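Local coordinates for protein hypoxanthine-guanine phosphoribosyltransferase (HGPRT) (Schistosoma mansoni, PDB 5IPF) that probably catalyses transfer of a phosphoribosyl group to hypoxanthine or guanine, forming IMP or GMP for purine salvage, and binds the nucleotide product IMP, at residues V30-S35 with Y56-N61; V76-A81 with S182-S187. All blocks are in the same frame, centred on the assembly; numbering follows the deposited sequence.

Interaction 1: residues V30-S35 with Y56-N61; sequences VVIEDS and YVLIPN
Ile32 meets Leu58 and Ile59 through side chains alone: the nearest pair of CA atoms, Ile32 CA and Leu58 CA, is 8.7 Å apart, and no hydrogen bond links 30-35 to 56-61. From its CB, which points toward the other chain segment, the side chain of Ile32 forks. CG1 stands beside the backbone N and anti to the carbonyl carbon (chi1 -67°), and the extended second torsion carries CD1 onward to the side chain of Ile59. The terminal methyl does the touching, with Ile32 CD1 lying 3.6 Å from Ile59 CG1. The same methyl is 3.7 Å from Ile59 CD1, so it rests against the last bond of that chain rather than on a single atom. The other branch, CG2, turns to Leu58, where the approach is looser: Ile32 CG2 to Leu58 CD1 is 4.3 Å. That leucine methyl also lies in the plane of the Tyr56 ring, at its edge, 3.8 Å from Tyr56 CE1.

The chain turns a corner at Leu58, and Leu58 and Ile59 together face Ile230 of the antiparallel sheet as a classic beta bulge, which is consistent with both reaching the same isoleucine. Ile32 follows strand 30-31, which pairs with strand 203-208 of the parallel sheet; Leu58 also touches Val208 and Ile59 touches Phe206. The contact therefore joins the core sheet to the small antiparallel sheet, consistent with the core-and-hood plan of type I phosphoribosyltransferases. Since all three touching residues are buried and every contact atom is carbon, cohesion across this junction is best explained by van der Waals packing and, probably, exclusion of water, without the directional constraint of polar bonds.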
loop_
_atom_site.group_PDB
_atom_site.type_symbol
_atom_site.label_atom_id
_atom_site.label_comp_id
_atom_site.label_asym_id
_atom_site.label_seq_id
_atom_site.Cartn_x
_atom_site.Cartn_y
_atom_site.Cartn_z
ATOM N N VAL A 30 -9.167 -19.163 -5.973
ATOM C CA VAL A 30 -10.243 -18.868 -5.033
ATOM C C VAL A 30 -11.572 -18.950 -5.771
ATOM O O VAL A 30 -11.747 -18.330 -6.824
ATOM C CB VAL A 30 -10.049 -17.481 -4.402
ATOM C CG1 VAL A 30 -11.129 -17.205 -3.371
ATOM C CG2 VAL A 30 -8.666 -17.359 -3.784
ATOM N N VAL A 31 -12.507 -19.722 -5.227
ATOM C CA VAL A 31 -13.812 -19.942 -5.843
ATOM C C VAL A 31 -14.850 -19.139 -5.077
ATOM O O VAL A 31 -15.006 -19.310 -3.863
ATOM C CB VAL A 31 -14.180 -21.434 -5.870
ATOM C CG1 VAL A 31 -15.572 -21.624 -6.452
ATOM C CG2 VAL A 31 -13.154 -22.221 -6.669
ATOM N N ILE A 32 -15.555 -18.263 -5.785
ATOM C CA ILE A 32 -16.646 -17.475 -5.224
ATOM C C ILE A 32 -17.932 -18.196 -5.600
ATOM O O ILE A 32 -18.407 -18.088 -6.733
ATOM C CB ILE A 32 -16.627 -16.033 -5.736
ATOM C CG1 ILE A 32 -15.386 -15.309 -5.216
ATOM C CG2 ILE A 32 -17.893 -15.300 -5.322
ATOM C CD1 ILE A 32 -15.210 -13.925 -5.774
ATOM N N GLU A 33 -18.494 -18.942 -4.650
ATOM C CA GLU A 33 -19.617 -19.818 -4.947
ATOM C C GLU A 33 -20.845 -19.012 -5.361
ATOM O O GLU A 33 -20.949 -17.806 -5.114
ATOM C CB GLU A 33 -19.945 -20.693 -3.736
ATOM N N ASP A 34 -21.789 -19.702 -6.010
ATOM C CA ASP A 34 -23.008 -19.038 -6.460
ATOM C C ASP A 34 -23.847 -18.542 -5.287
ATOM O O ASP A 34 -24.638 -17.604 -5.446
ATOM C CB ASP A 34 -23.833 -19.983 -7.336
ATOM C CG ASP A 34 -23.139 -20.329 -8.643
ATOM O OD1 ASP A 34 -22.347 -19.502 -9.146
ATOM O OD2 ASP A 34 -23.392 -21.432 -9.172
ATOM N N SER A 35 -23.694 -19.144 -4.107
ATOM C CA SER A 35 -24.463 -18.689 -2.955
ATOM C C SER A 35 -23.996 -17.335 -2.438
ATOM O O SER A 35 -24.733 -16.688 -1.687
ATOM C CB SER A 35 -24.392 -19.719 -1.829
ATOM N N TYR A 56 -23.754 -4.856 -5.962
ATOM C CA TYR A 56 -22.916 -5.091 -4.794
ATOM C C TYR A 56 -21.460 -5.180 -5.227
ATOM O O TYR A 56 -21.138 -5.159 -6.415
ATOM C CB TYR A 56 -23.345 -6.353 -4.036
ATOM C CG TYR A 56 -23.492 -7.595 -4.888
ATOM C CD1 TYR A 56 -22.389 -8.366 -5.232
ATOM C CD2 TYR A 56 -24.743 -8.012 -5.325
ATOM C CE1 TYR A 56 -22.523 -9.510 -6.000
ATOM C CE2 TYR A 56 -24.890 -9.154 -6.092
ATOM C CZ TYR A 56 -23.778 -9.900 -6.427
ATOM O OH TYR A 56 -23.925 -11.035 -7.192
ATOM N N VAL A 57 -20.580 -5.263 -4.238
ATOM C CA VAL A 57 -19.153 -5.444 -4.476
ATOM C C VAL A 57 -18.846 -6.933 -4.438
ATOM O O VAL A 57 -19.200 -7.622 -3.475
ATOM C CB VAL A 57 -18.321 -4.688 -3.429
ATOM C CG1 VAL A 57 -16.844 -4.949 -3.650
ATOM C CG2 VAL A 57 -18.626 -3.200 -3.478
ATOM N N LEU A 58 -18.191 -7.434 -5.486
ATOM C CA LEU A 58 -17.850 -8.852 -5.542
ATOM C C LEU A 58 -16.475 -9.117 -4.932
ATOM O O LEU A 58 -16.350 -9.900 -3.985
ATOM C CB LEU A 58 -17.911 -9.358 -6.987
ATOM C CG LEU A 58 -17.988 -10.885 -7.095
ATOM C CD1 LEU A 58 -19.290 -11.395 -6.488
ATOM C CD2 LEU A 58 -17.839 -11.357 -8.532
ATOM N N ILE A 59 -15.438 -8.475 -5.463
ATOM C CA ILE A 59 -14.086 -8.635 -4.930
ATOM C C ILE A 59 -13.519 -7.263 -4.583
ATOM O O ILE A 59 -13.279 -6.447 -5.486
ATOM C CB ILE A 59 -13.172 -9.371 -5.923
ATOM C CG1 ILE A 59 -13.870 -10.611 -6.481
ATOM C CG2 ILE A 59 -11.878 -9.781 -5.242
ATOM C CD1 ILE A 59 -13.000 -11.437 -7.400
ATOM N N PRO A 60 -13.303 -6.960 -3.305
ATOM C CA PRO A 60 -12.662 -5.689 -2.949
ATOM C C PRO A 60 -11.229 -5.628 -3.455
ATOM O O PRO A 60 -10.570 -6.651 -3.657
ATOM C CB PRO A 60 -12.715 -5.679 -1.416
ATOM C CG PRO A 60 -13.850 -6.590 -1.076
ATOM C CD PRO A 60 -13.823 -7.666 -2.122
ATOM N N ASN A 61 -10.749 -4.398 -3.649
ATOM C CA ASN A 61 -9.434 -4.178 -4.247
ATOM C C ASN A 61 -8.328 -4.831 -3.418
ATOM O O ASN A 61 -7.480 -5.566 -3.949
ATOM C CB ASN A 61 -9.205 -2.671 -4.395
ATOM C CG ASN A 61 -7.855 -2.338 -4.984
ATOM O OD1 ASN A 61 -6.857 -2.268 -4.268
ATOM N ND2 ASN A 61 -7.817 -2.117 -6.293
#

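Interaction 2: residues V76-A81 with S182-S187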
loop_
_atom_site.group_PDB
_atom_site.type_symbol
_atom_site.label_atom_id
_atom_site.label_comp_id
_atom_site.label_asym_id
_atom_site.label_seq_id
_atom_site.Cartn_x
_atom_site.Cartn_y
_atom_site.Cartn_z
ATOM N N VAL A 76 6.589 -16.805 -10.032
ATOM C CA VAL A 76 8.038 -16.647 -9.930
ATOM C C VAL A 76 8.715 -18.002 -9.778
ATOM O O VAL A 76 9.647 -18.331 -10.523
ATOM C CB VAL A 76 8.403 -15.696 -8.778
ATOM C CG1 VAL A 76 9.874 -15.849 -8.418
ATOM C CG2 VAL A 76 8.117 -14.268 -9.181
ATOM N N ASP A 77 8.255 -18.819 -8.824
ATOM C CA ASP A 77 8.947 -20.090 -8.629
ATOM C C ASP A 77 8.656 -21.092 -9.744
ATOM O O ASP A 77 9.440 -22.033 -9.925
ATOM C CB ASP A 77 8.632 -20.695 -7.254
ATOM C CG ASP A 77 7.153 -20.786 -6.966
ATOM O OD1 ASP A 77 6.377 -21.092 -7.890
ATOM O OD2 ASP A 77 6.769 -20.562 -5.797
ATOM N N TYR A 78 7.577 -20.909 -10.512
ATOM C CA TYR A 78 7.439 -21.689 -11.739
ATOM C C TYR A 78 8.532 -21.321 -12.734
ATOM O O TYR A 78 9.280 -22.185 -13.207
ATOM C CB TYR A 78 6.063 -21.488 -12.374
ATOM C CG TYR A 78 5.978 -22.140 -13.741
ATOM C CD1 TYR A 78 5.717 -23.497 -13.869
ATOM C CD2 TYR A 78 6.191 -21.403 -14.902
ATOM C CE1 TYR A 78 5.656 -24.103 -15.113
ATOM C CE2 TYR A 78 6.136 -22.000 -16.148
ATOM C CZ TYR A 78 5.866 -23.349 -16.250
ATOM O OH TYR A 78 5.807 -23.945 -17.491
ATOM N N TYR A 79 8.633 -20.032 -13.071
ATOM C CA TYR A 79 9.628 -19.600 -14.048
ATOM C C TYR A 79 11.058 -19.739 -13.545
ATOM O O TYR A 79 11.990 -19.586 -14.340
ATOM C CB TYR A 79 9.365 -18.155 -14.468
ATOM C CG TYR A 79 8.223 -18.013 -15.448
ATOM C CD1 TYR A 79 8.431 -18.172 -16.812
ATOM C CD2 TYR A 79 6.937 -17.729 -15.009
ATOM C CE1 TYR A 79 7.390 -18.048 -17.711
ATOM C CE2 TYR A 79 5.890 -17.602 -15.901
ATOM C CZ TYR A 79 6.121 -17.760 -17.250
ATOM O OH TYR A 79 5.082 -17.635 -18.142
ATOM N N GLU A 80 11.258 -20.018 -12.256
ATOM C CA GLU A 80 12.588 -20.306 -11.738
ATOM C C GLU A 80 12.876 -21.797 -11.643
ATOM O O GLU A 80 14.048 -22.191 -11.696
ATOM C CB GLU A 80 12.779 -19.670 -10.357
ATOM C CG GLU A 80 14.229 -19.625 -9.909
ATOM C CD GLU A 80 14.382 -19.664 -8.406
ATOM O OE1 GLU A 80 13.351 -19.631 -7.702
ATOM O OE2 GLU A 80 15.535 -19.737 -7.930
ATOM N N ALA A 81 11.841 -22.632 -11.510
ATOM C CA ALA A 81 12.059 -24.074 -11.479
ATOM C C ALA A 81 12.604 -24.594 -12.803
ATOM O O ALA A 81 13.359 -25.575 -12.820
ATOM C CB ALA A 81 10.759 -24.793 -11.122
ATOM N N SER A 182 7.599 -20.556 -24.941
ATOM C CA SER A 182 6.461 -20.928 -24.114
ATOM C C SER A 182 5.453 -19.789 -24.123
ATOM O O SER A 182 5.836 -18.617 -24.142
ATOM C CB SER A 182 6.893 -21.244 -22.676
ATOM N N VAL A 183 4.170 -20.143 -24.120
ATOM C CA VAL A 183 3.076 -19.179 -24.053
ATOM C C VAL A 183 2.141 -19.625 -22.938
ATOM O O VAL A 183 1.472 -20.658 -23.061
ATOM C CB VAL A 183 2.319 -19.056 -25.383
ATOM C CG1 VAL A 183 1.097 -18.164 -25.218
ATOM C CG2 VAL A 183 3.233 -18.513 -26.468
ATOM N N LYS A 184 2.101 -18.860 -21.850
ATOM C CA LYS A 184 1.208 -19.116 -20.732
ATOM C C LYS A 184 0.325 -17.896 -20.500
ATOM O O LYS A 184 0.607 -16.799 -20.987
ATOM C CB LYS A 184 1.987 -19.466 -19.456
ATOM C CG LYS A 184 2.141 -20.964 -19.210
ATOM C CD LYS A 184 2.962 -21.638 -20.299
ATOM C CE LYS A 184 3.103 -23.130 -20.043
ATOM N NZ LYS A 184 3.892 -23.802 -21.115
ATOM N N VAL A 185 -0.759 -18.098 -19.751
ATOM C CA VAL A 185 -1.780 -17.076 -19.553
ATOM C C VAL A 185 -2.042 -16.907 -18.064
ATOM O O VAL A 185 -2.192 -17.896 -17.338
ATOM C CB VAL A 185 -3.091 -17.427 -20.280
ATOM C CG1 VAL A 185 -4.197 -16.470 -19.858
ATOM C CG2 VAL A 185 -2.890 -17.398 -21.786
ATOM N N ALA A 186 -2.113 -15.656 -17.616
ATOM C CA ALA A 186 -2.527 -15.318 -16.259
ATOM C C ALA A 186 -3.795 -14.480 -16.355
ATOM O O ALA A 186 -3.762 -13.354 -16.862
ATOM C CB ALA A 186 -1.424 -14.570 -15.513
ATOM N N SER A 187 -4.910 -15.031 -15.879
ATOM C CA SER A 187 -6.203 -14.363 -15.912
ATOM C C SER A 187 -6.655 -14.086 -14.487
ATOM O O SER A 187 -6.665 -14.993 -13.648
ATOM C CB SER A 187 -7.252 -15.207 -16.642
ATOM O OG SER A 187 -8.522 -14.578 -16.618
#
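Helix 61-81 and strand 182-187 keep their backbones well apart where Tyr78 and Tyr79 reach Lys184, the nearest CA atoms being those of Tyr79 and Ser182 at 10.6 Å. Long side chains span that interval. Consecutive on the last turn of the helix, the two tyrosines leave the backbone differently: CG of Tyr78 is anti to the backbone N (chi1 172°), whereas CG of Tyr79 sits beside it (chi1 -77°). Both hydroxyl ends nevertheless arrive at Lys184, at opposite ends of its side chain. Tyr79 OH comes against the root, 3.8 Å from Lys184 CB, the two side chains crossing at a slant. Tyr78 OH meets the far end almost at a right angle, 3.8 Å from Lys184 CE.

The separation of Tyr78 OH and Lys184 NZ, 4.1 Å, is too long for a hydrogen bond, so the lysine takes part chiefly through its methylenes. Its bend at chi2 (64°) turns the outer chain along the strand, and the straight torsions beyond carry CE to Tyr78. The rings also touch one another: Tyr78 CD2 stands 3.7 Å above the plane of the Tyr79 ring, displaced toward its rim.

Burial grades across the pair, with Tyr79 buried and Tyr78 exposed. Tyr79 and Lys184 both also touch Leu156 of the adjoining strand 154-159. Val183 and Val185 point away from helix 61-81 and contact helix 166-175, showing that alternate residues of the strand serve opposite faces. Helices packed on both faces of a parallel sheet in this way are typical of the alpha/beta core of type I phosphoribosyltransferases.

Both contacts reach the same parallel sheet, yet from different neighbours: interaction 1 joins the residue after strand 30-31 to the small antiparallel sheet, and interaction 2 places a helix against one face. The elements that come to meet it, strand 54-59 and helix 61-81, follow one another in the chain. The centres of the two interactions lie 25 Å apart, their nearest atoms about 9 Å, so neither touches the other. Interaction 1 is buried and purely aliphatic, about 9 Å from bound IMP at the Leu58 side chain; interaction 2 is only partly buried, and sets phenol hydroxyls against lysine methylenes. Neither includes a hydrogen bond between its segments.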